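Local coordinates for protein putative NADP oxidoreductase BF3122 (Bacteroides fragilis, PDB 3D1L) that probably acts as an NADP-dependent oxidoreductase, holding its dinucleotide cofactor in a Rossmann-type domain that is followed by a helical C-terminal domain, at residues Val14-Gly19 with Gln38-Thr43; Leu71-Leu76 with Leu97-Ala102; Ile137-Glu142 with Ser157-Arg162; Leu21-Ala26 with Phe126-Glu131. One frame throughout, in Å; residues are numbered along the deposited sequence. Where two conformers were deposited one is given.

Contact 1 of 4, residues Val14-Gly19 with Gln38-Thr43; sequences VLIGAG and QVYSRT
Tyr40 lies against Ile16 and Gly17, and this meeting illustrates how a parallel strand pair can use one residue for both ladder and packing. The CG of Tyr40 stands anti to its backbone N (chi1 161°), which sets it beside the carbonyl carbon. The ring's CD2 meets Ile16 CG2 at 3.6 Å, the side chains crossing obliquely, while the amide of Gly17 sits at the ring edge, near its plane. The backbone of Tyr40 is gripped twice: its N donates to Leu15 O (2.8 Å) in an almost straight bond, and its O accepts from Gly17 N (2.8 Å), a donor tilted 32° from the carbonyl plane.

Leu15 bonds through both its N and its O. The N reaches Gln38 O at 3.2 Å, so that the two bonds flank Val39. Gln38 packs its CG loosely beside Val14 CG1, and its amide oxygen goes on to the backbone N of Asn66. Beyond the strands, Ala18 CB rests on Val39 CG1 at 3.8 Å, and a water accepts from Ala18 N while sharing a hydrogen bond with Ser41 OG. At Gly17 the backbone angles would press a CB against the preceding carbonyl; the turn is consistent with a Rossmann-type glycine-rich loop.

These strands are the two ends of the beta-alpha-beta unit built round helix 20-31. Leu15 faces Leu50 of helix 44-53, strand 71-74 bonds to the far side of strand 12-16, and Gln38 and Tyr40 lean on Thr59 of strand 57-59.

Contact 2 of 4, residues Leu71-Leu76 with Leu97-Ala102; sequences LYIVSL and LMVHTA
Thr101 meets Ser75 and Ile73 just beyond the paired strands, and its short side chain is a compact example of one branch being polar and the other apolar. CB lies 3.9 Å from Ser75 OG. From there OG1, placed between the backbone N and the carbonyl carbon (chi1 53°), forms a hydrogen bond of 2.9 Å with Ser75 OG, in which either hydroxyl could be the donor. The other tip, CG2, touches Ile73 CG2 at 3.5 Å, the two side chains crossing at about a right angle. Thr101 N adds a weak bond to Val74 O.

Before this point the ladder is regular and parallel: Tyr72 N donates to Leu97 O (2.9 Å), Val99 N to Tyr72 O, and Val74 N to Val99 O (2.8 Å). Tyr72 and Met98, a selenomethionine, run side by side. The bent Met98 chain brings CE to 3.5 Å from Tyr72 CB and sets SE 5.4 Å from the ring centroid, an oblique Met-aromatic contact; the phenol OH is held by Asn66 O.

The strands are joined through helix 78-89 as a beta-alpha-beta unit. Leu71, Leu97 and Val99 are covered by helix 146-157, and Ile73, Ser75 and Thr101 by helix 20-31. Strand 12-16 lies on the other side of strand 71-74 and strand 117-122 beyond strand 97-100.

Contact 3 of 4, residues Ile137-Glu142 with Ser157-Arg162; sequences IPFFIE and STLSNR
An ST turn at Ser160, in the loop between helix 146-157 and strand 163-165, hooks onto Ile137 at the approach to strand 139-143. Ser160 OG is anti to its backbone N (chi1 170°), and from that position it does two jobs. It accepts from Arg162 N at 2.8 Å, which closes the turn, and it donates to Ile137 O at 2.5 Å, with the donor tilted 28° from the carbonyl plane. Two residues along, Phe139 N returns a nearly straight bond to Arg162 O (2.8 Å), and Pro138 CA lies close to the same oxygen. The loop and the incoming strand are thus tied by one bond in each direction.

The ring of Phe139 adds apolar packing. Ser160 CB sits at the ring edge, 3.9 Å from CD2, and Leu159 CD1 comes to 4.0 Å from Phe139 CE2. Beyond them Leu25 of helix 20-31 packs on both Phe139 and Leu159. In the conformer given, Arg162 NH2 makes a salt bridge with Asp204 of the second subunit, whose Val205 packs on Pro138.

Chemically, the Ser160 hydroxyl has a settled polarity here: its proton is committed to Ile137 O and it receives the amide hydrogen of Arg162. Ile137 O and the Arg162 amide each gain a partner, while the arginine is probably neutralised in part by Asp204 of the second subunit.

Contact 4 of 4, residues Leu21-Ala26 with Phe126-Glu131; sequences LATNLA and FSKQRE
Asn24 OD1 accepts from two waters that lead to the loop 126-131: one at 2.6 Å, which also donates to Glu131 OE1, and another at 3.0 Å that lies within bonding distance of Lys128 O. The other end of the amide bonds the loop directly, ND2 donating to Ser127 O in a straight bond of 3.0 Å. Ser127 O lies in the plane of the Asn24 amide, yet the nitrogen stands well above the Ser127 carbonyl plane. The same ND2 also serves Asn20 O, a second grip that helps fix the amide's rotation.

The Phe126 ring runs past Asn24 in the opposite direction, its plane 28° from the amide, with CD1 at 3.5 Å from Asn24 CB. Phe126 CD2 lies 3.7 Å from Leu21 CB. Farther along, Lys128 crosses Thr23 at about a right angle, laying CG 3.8 Å from Thr23 OG1, whose hydroxyl is bonded to Gly19 O. Glu131 OE2 makes salt bridges to Lys27 and Arg31, and Arg130 NE pairs with Glu212 of the second subunit.

A type I turn from Ser127 to Arg130 is thereby docked on helix 20-31, whose position is consistent with the helix that follows the glycine-rich loop of a Rossmann-type unit.

From the N terminus, the chain leaves strand 12-16, runs through helix 20-31 and returns along strand 35-40, where contact 1 closes the first loop. Contact 4 starts within that helix, so it crosses contact 1, and it closes about a hundred residues later at 126-131. Contact 2 opens and shuts inside this long excursion, adding strands 71-74 and 97-100 to the sheet that contact 1 began. Contact 3 comes after all of them, tying the approach to strand 139-143 to the loop that leads from helix 146-157 into strand 163-165. Helix 20-31 unites the set: Leu21 and Ala22 touch contact 2, and Leu25 packs on contact 3. Contacts 3 and 4 also reach the second subunit.

Contact 1 of 4, residues Val14-Gly19 with Gln38-Thr43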
loop_
_atom_site.group_PDB
_atom_site.type_symbol
_atom_site.label_atom_id
_atom_site.label_comp_id
_atom_site.label_asym_id
_atom_site.label_seq_id
_atom_site.Cartn_x
_atom_site.Cartn_y
_atom_site.Cartn_z
ATOM N N VAL B 14 22.899 18.959 -16.618
ATOM C CA VAL B 14 22.958 17.660 -17.350
ATOM C C VAL B 14 22.579 16.497 -16.410
ATOM O O VAL B 14 22.987 16.467 -15.230
ATOM C CB VAL B 14 24.351 17.449 -17.977
ATOM C CG1 VAL B 14 24.514 16.038 -18.587
ATOM C CG2 VAL B 14 24.638 18.535 -19.037
ATOM N N LEU B 15 21.767 15.562 -16.913
ATOM C CA LEU B 15 21.471 14.344 -16.156
ATOM C C LEU B 15 22.229 13.199 -16.741
ATOM O O LEU B 15 22.127 12.943 -17.952
ATOM C CB LEU B 15 19.971 14.024 -16.161
ATOM C CG LEU B 15 18.909 15.122 -15.954
ATOM C CD1 LEU B 15 17.665 14.370 -15.601
ATOM C CD2 LEU B 15 19.194 16.094 -14.841
ATOM N N ILE B 16 22.998 12.511 -15.893
ATOM C CA ILE B 16 23.731 11.317 -16.279
ATOM C C ILE B 16 22.955 10.176 -15.633
ATOM O O ILE B 16 23.102 9.898 -14.420
ATOM C CB ILE B 16 25.240 11.328 -15.826
ATOM C CG1 ILE B 16 26.036 12.560 -16.328
ATOM C CG2 ILE B 16 25.935 10.070 -16.247
ATOM C CD1 ILE B 16 26.048 12.792 -17.833
ATOM N N GLY B 17 22.100 9.542 -16.425
ATOM C CA GLY B 17 21.168 8.558 -15.887
ATOM C C GLY B 17 19.735 9.076 -16.007
ATOM O O GLY B 17 19.462 10.252 -15.727
ATOM N N ALA B 18 18.818 8.201 -16.420
ATOM C CA ALA B 18 17.468 8.619 -16.778
ATOM C C ALA B 18 16.407 7.691 -16.163
ATOM O O ALA B 18 15.327 7.551 -16.736
ATOM C CB ALA B 18 17.321 8.670 -18.301
ATOM N N GLY B 19 16.713 7.081 -15.007
ATOM C CA GLY B 19 15.824 6.102 -14.361
ATOM C C GLY B 19 14.664 6.790 -13.667
ATOM O O GLY B 19 14.348 7.948 -14.001
ATOM N N GLN B 38 20.724 18.378 -21.609
ATOM C CA GLN B 38 20.671 17.042 -22.173
ATOM C C GLN B 38 20.670 15.957 -21.127
ATOM O O GLN B 38 21.004 16.166 -19.958
ATOM C CB GLN B 38 21.797 16.775 -23.182
ATOM C CG GLN B 38 23.108 16.554 -22.545
ATOM C CD GLN B 38 24.092 15.774 -23.370
ATOM O OE1 GLN B 38 25.080 15.335 -22.828
ATOM N NE2 GLN B 38 23.862 15.620 -24.667
ATOM N N VAL B 39 20.280 14.780 -21.584
ATOM C CA VAL B 39 20.123 13.613 -20.754
ATOM C C VAL B 39 21.021 12.554 -21.362
ATOM O O VAL B 39 21.012 12.354 -22.576
ATOM C CB VAL B 39 18.632 13.130 -20.824
ATOM C CG1 VAL B 39 18.433 11.735 -20.186
ATOM C CG2 VAL B 39 17.692 14.174 -20.202
ATOM N N TYR B 40 21.780 11.866 -20.505
ATOM C CA TYR B 40 22.517 10.679 -20.891
ATOM C C TYR B 40 21.849 9.444 -20.273
ATOM O O TYR B 40 21.424 9.464 -19.108
ATOM C CB TYR B 40 23.983 10.757 -20.433
ATOM C CG TYR B 40 24.611 9.394 -20.407
ATOM C CD1 TYR B 40 25.233 8.872 -21.549
ATOM C CD2 TYR B 40 24.517 8.585 -19.263
ATOM C CE1 TYR B 40 25.779 7.611 -21.543
ATOM C CE2 TYR B 40 25.043 7.302 -19.252
ATOM C CZ TYR B 40 25.669 6.827 -20.398
ATOM O OH TYR B 40 26.212 5.571 -20.390
ATOM N N SER B 41 21.765 8.360 -21.044
ATOM C CA SER B 41 21.371 7.067 -20.488
ATOM C C SER B 41 22.081 6.002 -21.260
ATOM O O SER B 41 22.471 6.240 -22.401
ATOM C CB SER B 41 19.861 6.867 -20.609
ATOM O OG SER B 41 19.451 5.656 -20.011
ATOM N N ARG B 42 22.243 4.828 -20.648
ATOM C CA ARG B 42 22.865 3.713 -21.349
ATOM C C ARG B 42 21.997 3.200 -22.513
ATOM O O ARG B 42 22.532 2.763 -23.536
ATOM C CB ARG B 42 23.305 2.613 -20.357
ATOM C CG ARG B 42 24.665 2.946 -19.726
ATOM C CD ARG B 42 24.921 2.390 -18.302
ATOM N NE ARG B 42 23.961 2.845 -17.294
ATOM C CZ ARG B 42 23.103 2.043 -16.661
ATOM N NH1 ARG B 42 23.081 0.732 -16.907
ATOM N NH2 ARG B 42 22.265 2.552 -15.766
ATOM N N THR B 43 20.674 3.296 -22.387
ATOM C CA THR B 43 19.781 2.846 -23.468
ATOM C C THR B 43 19.034 3.996 -24.155
ATOM O O THR B 43 18.510 4.884 -23.500
ATOM C CB THR B 43 18.773 1.765 -22.993
ATOM O OG1 THR B 43 17.988 2.289 -21.917
ATOM C CG2 THR B 43 19.513 0.501 -22.497
HETATM O O HOH W 1 19.737 5.379 -17.230
#

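Contact 2 of 4, residues Leu71-Leu76 with Leu97-Ala102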
loop_
_atom_site.group_PDB
_atom_site.type_symbol
_atom_site.label_atom_id
_atom_site.label_comp_id
_atom_site.label_asym_id
_atom_site.label_seq_id
_atom_site.Cartn_x
_atom_site.Cartn_y
_atom_site.Cartn_z
ATOM N N LEU B 71 25.877 22.008 -13.577
ATOM C CA LEU B 71 25.492 20.945 -12.677
ATOM C C LEU B 71 25.247 19.651 -13.437
ATOM O O LEU B 71 24.481 19.620 -14.403
ATOM C CB LEU B 71 24.246 21.347 -11.864
ATOM C CG LEU B 71 23.734 20.308 -10.854
ATOM C CD1 LEU B 71 24.754 20.131 -9.730
ATOM C CD2 LEU B 71 22.372 20.713 -10.268
ATOM N N TYR B 72 25.912 18.596 -12.971
ATOM C CA TYR B 72 25.778 17.266 -13.498
ATOM C C TYR B 72 25.173 16.366 -12.421
ATOM O O TYR B 72 25.790 16.128 -11.372
ATOM C CB TYR B 72 27.145 16.755 -13.938
ATOM C CG TYR B 72 27.679 17.518 -15.139
ATOM C CD1 TYR B 72 27.447 17.043 -16.431
ATOM C CD2 TYR B 72 28.396 18.717 -14.988
ATOM C CE1 TYR B 72 27.911 17.726 -17.548
ATOM C CE2 TYR B 72 28.881 19.404 -16.110
ATOM C CZ TYR B 72 28.619 18.896 -17.377
ATOM O OH TYR B 72 29.051 19.523 -18.492
ATOM N N ILE B 73 23.953 15.895 -12.680
ATOM C CA ILE B 73 23.230 15.045 -11.729
ATOM C C ILE B 73 23.360 13.597 -12.153
ATOM O O ILE B 73 22.856 13.202 -13.209
ATOM C CB ILE B 73 21.746 15.419 -11.602
ATOM C CG1 ILE B 73 21.591 16.909 -11.224
ATOM C CG2 ILE B 73 21.062 14.456 -10.554
ATOM C CD1 ILE B 73 20.169 17.417 -11.239
ATOM N N VAL B 74 24.075 12.827 -11.343
ATOM C CA VAL B 74 24.441 11.474 -11.696
ATOM C C VAL B 74 23.574 10.503 -10.904
ATOM O O VAL B 74 23.578 10.494 -9.673
ATOM C CB VAL B 74 25.963 11.238 -11.497
ATOM C CG1 VAL B 74 26.371 9.859 -11.949
ATOM C CG2 VAL B 74 26.786 12.350 -12.222
ATOM N N SER B 75 22.784 9.731 -11.649
ATOM C CA SER B 75 21.898 8.712 -11.093
ATOM C C SER B 75 22.246 7.385 -11.739
ATOM O O SER B 75 21.583 6.953 -12.683
ATOM C CB SER B 75 20.439 9.045 -11.417
ATOM O OG SER B 75 20.026 10.238 -10.801
ATOM N N LEU B 76 23.293 6.741 -11.275
ATOM C CA LEU B 76 23.718 5.502 -11.889
ATOM C C LEU B 76 24.010 4.457 -10.809
ATOM O O LEU B 76 24.340 4.810 -9.674
ATOM C CB LEU B 76 24.947 5.737 -12.784
ATOM C CG LEU B 76 24.812 6.447 -14.145
ATOM C CD1 LEU B 76 26.165 6.549 -14.873
ATOM C CD2 LEU B 76 23.780 5.780 -15.059
ATOM N N LEU B 97 29.559 21.467 -10.888
ATOM C CA LEU B 97 29.318 20.666 -9.698
ATOM C C LEU B 97 28.867 19.261 -10.103
ATOM O O LEU B 97 27.894 19.124 -10.861
ATOM C CB LEU B 97 28.287 21.419 -8.832
ATOM C CG LEU B 97 27.812 21.072 -7.425
ATOM C CD1 LEU B 97 28.893 20.436 -6.580
ATOM C CD2 LEU B 97 27.229 22.317 -6.700
HETATM N N MSE B 98 29.592 18.226 -9.670
HETATM C CA MSE B 98 29.114 16.830 -9.879
HETATM C C MSE B 98 28.490 16.304 -8.617
HETATM O O MSE B 98 29.136 16.245 -7.558
HETATM C CB MSE B 98 30.172 15.799 -10.316
HETATM C CG MSE B 98 31.522 16.289 -10.694
HETATM SE SE MSE B 98 31.537 17.565 -12.127
HETATM C CE MSE B 98 30.591 16.472 -13.404
ATOM N N VAL B 99 27.232 15.918 -8.737
ATOM C CA VAL B 99 26.509 15.314 -7.630
ATOM C C VAL B 99 25.954 13.954 -8.023
ATOM O O VAL B 99 25.688 13.681 -9.196
ATOM C CB VAL B 99 25.375 16.248 -7.085
ATOM C CG1 VAL B 99 25.939 17.621 -6.728
ATOM C CG2 VAL B 99 24.206 16.372 -8.075
ATOM N N HIS B 100 25.809 13.081 -7.036
ATOM C CA HIS B 100 25.035 11.872 -7.254
ATOM C C HIS B 100 23.802 11.896 -6.375
ATOM O O HIS B 100 23.670 12.757 -5.512
ATOM C CB HIS B 100 25.872 10.621 -7.074
ATOM C CG HIS B 100 26.322 10.383 -5.679
ATOM N ND1 HIS B 100 25.469 9.927 -4.690
ATOM C CD2 HIS B 100 27.540 10.508 -5.099
ATOM C CE1 HIS B 100 26.149 9.772 -3.566
ATOM N NE2 HIS B 100 27.403 10.122 -3.785
ATOM N N THR B 101 22.893 10.968 -6.626
ATOM C CA THR B 101 21.586 10.963 -5.987
ATOM C C THR B 101 21.351 9.725 -5.120
ATOM O O THR B 101 20.197 9.386 -4.800
ATOM C CB THR B 101 20.503 11.014 -7.047
ATOM O OG1 THR B 101 20.732 9.966 -7.988
ATOM C CG2 THR B 101 20.557 12.337 -7.798
ATOM N N ALA B 102 22.416 9.012 -4.779
ATOM C CA ALA B 102 22.254 7.745 -4.069
ATOM C C ALA B 102 22.245 7.947 -2.565
ATOM O O ALA B 102 23.053 8.697 -2.029
ATOM C CB ALA B 102 23.311 6.780 -4.453
#

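Contact 3 of 4, residues Ile137-Glu142 with Ser157-Arg162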
loop_
_atom_site.group_PDB
_atom_site.type_symbol
_atom_site.label_atom_id
_atom_site.label_comp_id
_atom_site.label_asym_id
_atom_site.label_seq_id
_atom_site.Cartn_x
_atom_site.Cartn_y
_atom_site.Cartn_z
ATOM N N ILE B 137 8.835 16.266 -0.388
ATOM C CA ILE B 137 9.929 15.300 -0.435
ATOM C C ILE B 137 11.150 15.742 0.396
ATOM O O ILE B 137 11.742 16.798 0.143
ATOM C CB ILE B 137 10.329 14.915 -1.912
ATOM C CG1 ILE B 137 9.102 14.328 -2.645
ATOM C CG2 ILE B 137 11.457 13.895 -1.905
ATOM C CD1 ILE B 137 9.330 13.949 -4.120
ATOM N N PRO B 138 11.513 14.947 1.414
ATOM C CA PRO B 138 12.787 15.219 2.097
ATOM C C PRO B 138 13.970 15.186 1.106
ATOM O O PRO B 138 14.198 14.168 0.433
ATOM C CB PRO B 138 12.904 14.075 3.109
ATOM C CG PRO B 138 11.517 13.519 3.254
ATOM C CD PRO B 138 10.799 13.782 1.976
ATOM N N PHE B 139 14.693 16.298 1.011
ATOM C CA PHE B 139 15.812 16.429 0.089
ATOM C C PHE B 139 17.083 16.620 0.931
ATOM O O PHE B 139 17.234 17.652 1.560
ATOM C CB PHE B 139 15.592 17.693 -0.731
ATOM C CG PHE B 139 15.748 17.531 -2.192
ATOM C CD1 PHE B 139 16.977 17.234 -2.757
ATOM C CD2 PHE B 139 14.666 17.756 -3.024
ATOM C CE1 PHE B 139 17.104 17.135 -4.126
ATOM C CE2 PHE B 139 14.785 17.672 -4.392
ATOM C CZ PHE B 139 15.986 17.366 -4.953
ATOM N N PHE B 140 17.996 15.651 0.929
ATOM C CA PHE B 140 19.238 15.743 1.704
ATOM C C PHE B 140 20.435 16.135 0.869
ATOM O O PHE B 140 20.646 15.586 -0.234
ATOM C CB PHE B 140 19.493 14.440 2.436
ATOM C CG PHE B 140 18.313 13.998 3.232
ATOM C CD1 PHE B 140 18.123 14.468 4.530
ATOM C CD2 PHE B 140 17.352 13.161 2.665
ATOM C CE1 PHE B 140 17.025 14.087 5.261
ATOM C CE2 PHE B 140 16.254 12.791 3.388
ATOM C CZ PHE B 140 16.089 13.249 4.689
ATOM N N ILE B 141 21.198 17.101 1.400
ATOM C CA ILE B 141 22.267 17.783 0.659
ATOM C C ILE B 141 23.564 17.668 1.422
ATOM O O ILE B 141 23.613 17.886 2.639
ATOM C CB ILE B 141 21.970 19.302 0.454
ATOM C CG1 ILE B 141 20.678 19.551 -0.354
ATOM C CG2 ILE B 141 23.196 20.067 -0.169
ATOM C CD1 ILE B 141 20.468 18.720 -1.533
ATOM N N GLU B 142 24.604 17.305 0.687
ATOM C CA GLU B 142 25.983 17.342 1.158
ATOM C C GLU B 142 26.783 17.921 -0.019
ATOM O O GLU B 142 26.406 17.706 -1.177
ATOM C CB GLU B 142 26.441 15.913 1.480
ATOM C CG GLU B 142 27.411 15.784 2.643
ATOM C CD GLU B 142 27.940 14.367 2.778
ATOM O OE1 GLU B 142 27.429 13.481 2.060
ATOM O OE2 GLU B 142 28.859 14.131 3.598
ATOM N N SER B 157 15.467 23.848 -2.739
ATOM C CA SER B 157 14.389 24.658 -2.120
ATOM C C SER B 157 13.330 25.192 -3.090
ATOM O O SER B 157 12.223 25.515 -2.665
ATOM C CB SER B 157 14.970 25.826 -1.317
ATOM O OG SER B 157 15.767 25.330 -0.249
ATOM N N THR B 158 13.664 25.302 -4.380
ATOM C CA THR B 158 12.669 25.699 -5.375
ATOM C C THR B 158 11.689 24.532 -5.578
ATOM O O THR B 158 10.582 24.719 -6.064
ATOM C CB THR B 158 13.289 26.150 -6.729
ATOM O OG1 THR B 158 13.890 25.037 -7.390
ATOM C CG2 THR B 158 14.359 27.214 -6.534
ATOM N N LEU B 159 12.092 23.334 -5.168
ATOM C CA LEU B 159 11.288 22.135 -5.435
ATOM C C LEU B 159 10.541 21.617 -4.209
ATOM O O LEU B 159 9.371 21.241 -4.312
ATOM C CB LEU B 159 12.149 21.008 -6.019
ATOM C CG LEU B 159 13.051 21.251 -7.235
ATOM C CD1 LEU B 159 13.854 19.989 -7.548
ATOM C CD2 LEU B 159 12.290 21.740 -8.489
ATOM N N SER B 160 11.251 21.572 -3.081
ATOM C CA SER B 160 10.798 20.975 -1.849
ATOM C C SER B 160 10.823 21.988 -0.688
ATOM O O SER B 160 11.736 22.827 -0.590
ATOM C CB SER B 160 11.716 19.802 -1.503
ATOM O OG SER B 160 11.469 19.310 -0.184
ATOM N N ASN B 161 9.836 21.892 0.196
ATOM C CA ASN B 161 9.860 22.625 1.472
ATOM C C ASN B 161 10.606 21.892 2.582
ATOM O O ASN B 161 10.609 22.361 3.717
ATOM C CB ASN B 161 8.436 22.854 1.972
ATOM C CG ASN B 161 7.616 23.701 1.031
ATOM O OD1 ASN B 161 8.118 24.650 0.434
ATOM N ND2 ASN B 161 6.330 23.368 0.908
ATOM N N ARG B 162 11.187 20.732 2.256
ATOM C CA ARG B 162 11.884 19.904 3.243
ATOM C C ARG B 162 13.317 19.619 2.817
ATOM O O ARG B 162 13.677 18.489 2.498
ATOM C CB ARG B 162 11.121 18.596 3.510
ATOM C CG ARG B 162 10.032 18.702 4.585
ATOM C CD ARG B 162 9.522 17.309 4.988
ATOM N NE ARG B 162 8.840 17.294 6.285
ATOM C CZ ARG B 162 9.342 16.780 7.407
ATOM N NH1 ARG B 162 10.545 16.215 7.423
ATOM N NH2 ARG B 162 8.631 16.828 8.527
#

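Contact 4 of 4, residues Leu21-Ala26 with Phe126-Glu131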
loop_
_atom_site.group_PDB
_atom_site.type_symbol
_atom_site.label_atom_id
_atom_site.label_comp_id
_atom_site.label_asym_id
_atom_site.label_seq_id
_atom_site.Cartn_x
_atom_site.Cartn_y
_atom_site.Cartn_z
ATOM N N LEU B 21 14.015 7.985 -10.400
ATOM C CA LEU B 21 14.347 9.189 -9.623
ATOM C C LEU B 21 14.745 10.318 -10.547
ATOM O O LEU B 21 14.251 11.436 -10.418
ATOM C CB LEU B 21 15.464 8.884 -8.586
ATOM C CG LEU B 21 16.028 10.010 -7.680
ATOM C CD1 LEU B 21 16.682 9.430 -6.417
ATOM C CD2 LEU B 21 16.999 10.946 -8.403
ATOM N N ALA B 22 15.622 10.038 -11.507
ATOM C CA ALA B 22 16.098 11.079 -12.417
ATOM C C ALA B 22 14.942 11.661 -13.264
ATOM O O ALA B 22 14.862 12.871 -13.457
ATOM C CB ALA B 22 17.224 10.541 -13.295
ATOM N N THR B 23 14.041 10.804 -13.734
ATOM C CA THR B 23 12.872 11.226 -14.505
ATOM C C THR B 23 12.023 12.214 -13.709
ATOM O O THR B 23 11.728 13.314 -14.179
ATOM C CB THR B 23 12.047 9.982 -14.941
ATOM O OG1 THR B 23 12.819 9.212 -15.879
ATOM C CG2 THR B 23 10.704 10.358 -15.566
ATOM N N ASN B 24 11.682 11.846 -12.483
ATOM C CA ASN B 24 10.891 12.706 -11.622
ATOM C C ASN B 24 11.621 13.995 -11.223
ATOM O O ASN B 24 11.042 15.068 -11.259
ATOM C CB ASN B 24 10.432 11.921 -10.382
ATOM C CG ASN B 24 9.275 10.967 -10.690
ATOM O OD1 ASN B 24 8.130 11.396 -10.830
ATOM N ND2 ASN B 24 9.573 9.668 -10.799
ATOM N N LEU B 25 12.893 13.879 -10.857
ATOM C CA LEU B 25 13.692 15.039 -10.497
ATOM C C LEU B 25 13.864 15.947 -11.701
ATOM O O LEU B 25 13.828 17.145 -11.567
ATOM C CB LEU B 25 15.058 14.620 -9.948
ATOM C CG LEU B 25 16.058 15.712 -9.541
ATOM C CD1 LEU B 25 15.482 16.699 -8.493
ATOM C CD2 LEU B 25 17.337 15.093 -9.007
ATOM N N ALA B 26 14.059 15.382 -12.884
ATOM C CA ALA B 26 14.164 16.229 -14.093
ATOM C C ALA B 26 12.883 16.982 -14.391
ATOM O O ALA B 26 12.936 18.157 -14.709
ATOM C CB ALA B 26 14.632 15.418 -15.324
ATOM N N PHE B 126 9.983 6.483 -6.244
ATOM C CA PHE B 126 9.747 7.122 -7.565
ATOM C C PHE B 126 9.422 6.076 -8.600
ATOM O O PHE B 126 9.967 4.990 -8.569
ATOM C CB PHE B 126 10.990 7.876 -8.054
ATOM C CG PHE B 126 11.331 9.095 -7.246
ATOM C CD1 PHE B 126 10.530 10.241 -7.301
ATOM C CD2 PHE B 126 12.451 9.105 -6.443
ATOM C CE1 PHE B 126 10.855 11.354 -6.588
ATOM C CE2 PHE B 126 12.781 10.231 -5.718
ATOM C CZ PHE B 126 11.988 11.354 -5.790
ATOM N N SER B 127 8.538 6.404 -9.522
ATOM C CA SER B 127 8.241 5.537 -10.655
ATOM C C SER B 127 8.031 6.476 -11.819
ATOM O O SER B 127 7.569 7.595 -11.629
ATOM C CB SER B 127 6.968 4.713 -10.423
ATOM O OG SER B 127 7.177 3.682 -9.461
ATOM N N LYS B 128 8.380 6.020 -13.013
ATOM C CA LYS B 128 8.297 6.850 -14.215
ATOM C C LYS B 128 6.869 7.272 -14.569
ATOM O O LYS B 128 6.634 8.432 -14.909
ATOM C CB LYS B 128 8.939 6.139 -15.411
ATOM C CG LYS B 128 10.446 6.273 -15.413
ATOM C CD LYS B 128 11.048 5.699 -16.657
ATOM C CE LYS B 128 12.531 5.457 -16.444
ATOM N NZ LYS B 128 13.100 4.607 -17.530
ATOM N N GLN B 129 5.934 6.337 -14.460
ATOM C CA GLN B 129 4.534 6.528 -14.836
ATOM C C GLN B 129 3.709 7.232 -13.753
ATOM O O GLN B 129 2.480 7.278 -13.845
ATOM C CB GLN B 129 3.866 5.169 -15.101
ATOM C CG GLN B 129 4.688 4.127 -15.857
ATOM C CD GLN B 129 4.131 2.715 -15.677
ATOM O OE1 GLN B 129 4.866 1.780 -15.346
ATOM N NE2 GLN B 129 2.825 2.560 -15.885
ATOM N N ARG B 130 4.362 7.731 -12.707
ATOM C CA ARG B 130 3.657 8.229 -11.533
ATOM C C ARG B 130 4.233 9.570 -11.059
ATOM O O ARG B 130 5.429 9.679 -10.738
ATOM C CB ARG B 130 3.687 7.150 -10.433
ATOM C CG ARG B 130 3.463 7.614 -9.022
ATOM C CD ARG B 130 2.005 7.773 -8.673
ATOM N NE ARG B 130 1.906 8.456 -7.394
ATOM C CZ ARG B 130 0.804 9.035 -6.924
ATOM N NH1 ARG B 130 -0.331 9.011 -7.624
ATOM N NH2 ARG B 130 0.848 9.646 -5.747
ATOM N N GLU B 131 3.365 10.579 -11.037
ATOM C CA GLU B 131 3.724 11.956 -10.682
ATOM C C GLU B 131 3.714 12.136 -9.178
ATOM O O GLU B 131 2.824 11.614 -8.498
ATOM C CB GLU B 131 2.715 12.944 -11.291
ATOM C CG GLU B 131 2.657 12.968 -12.825
ATOM C CD GLU B 131 3.822 13.729 -13.447
ATOM O OE1 GLU B 131 4.834 13.981 -12.742
ATOM O OE2 GLU B 131 3.718 14.078 -14.648
HETATM O O HOH W 2 6.702 13.550 -10.498
HETATM O O HOH W 3 6.724 10.745 -13.370
#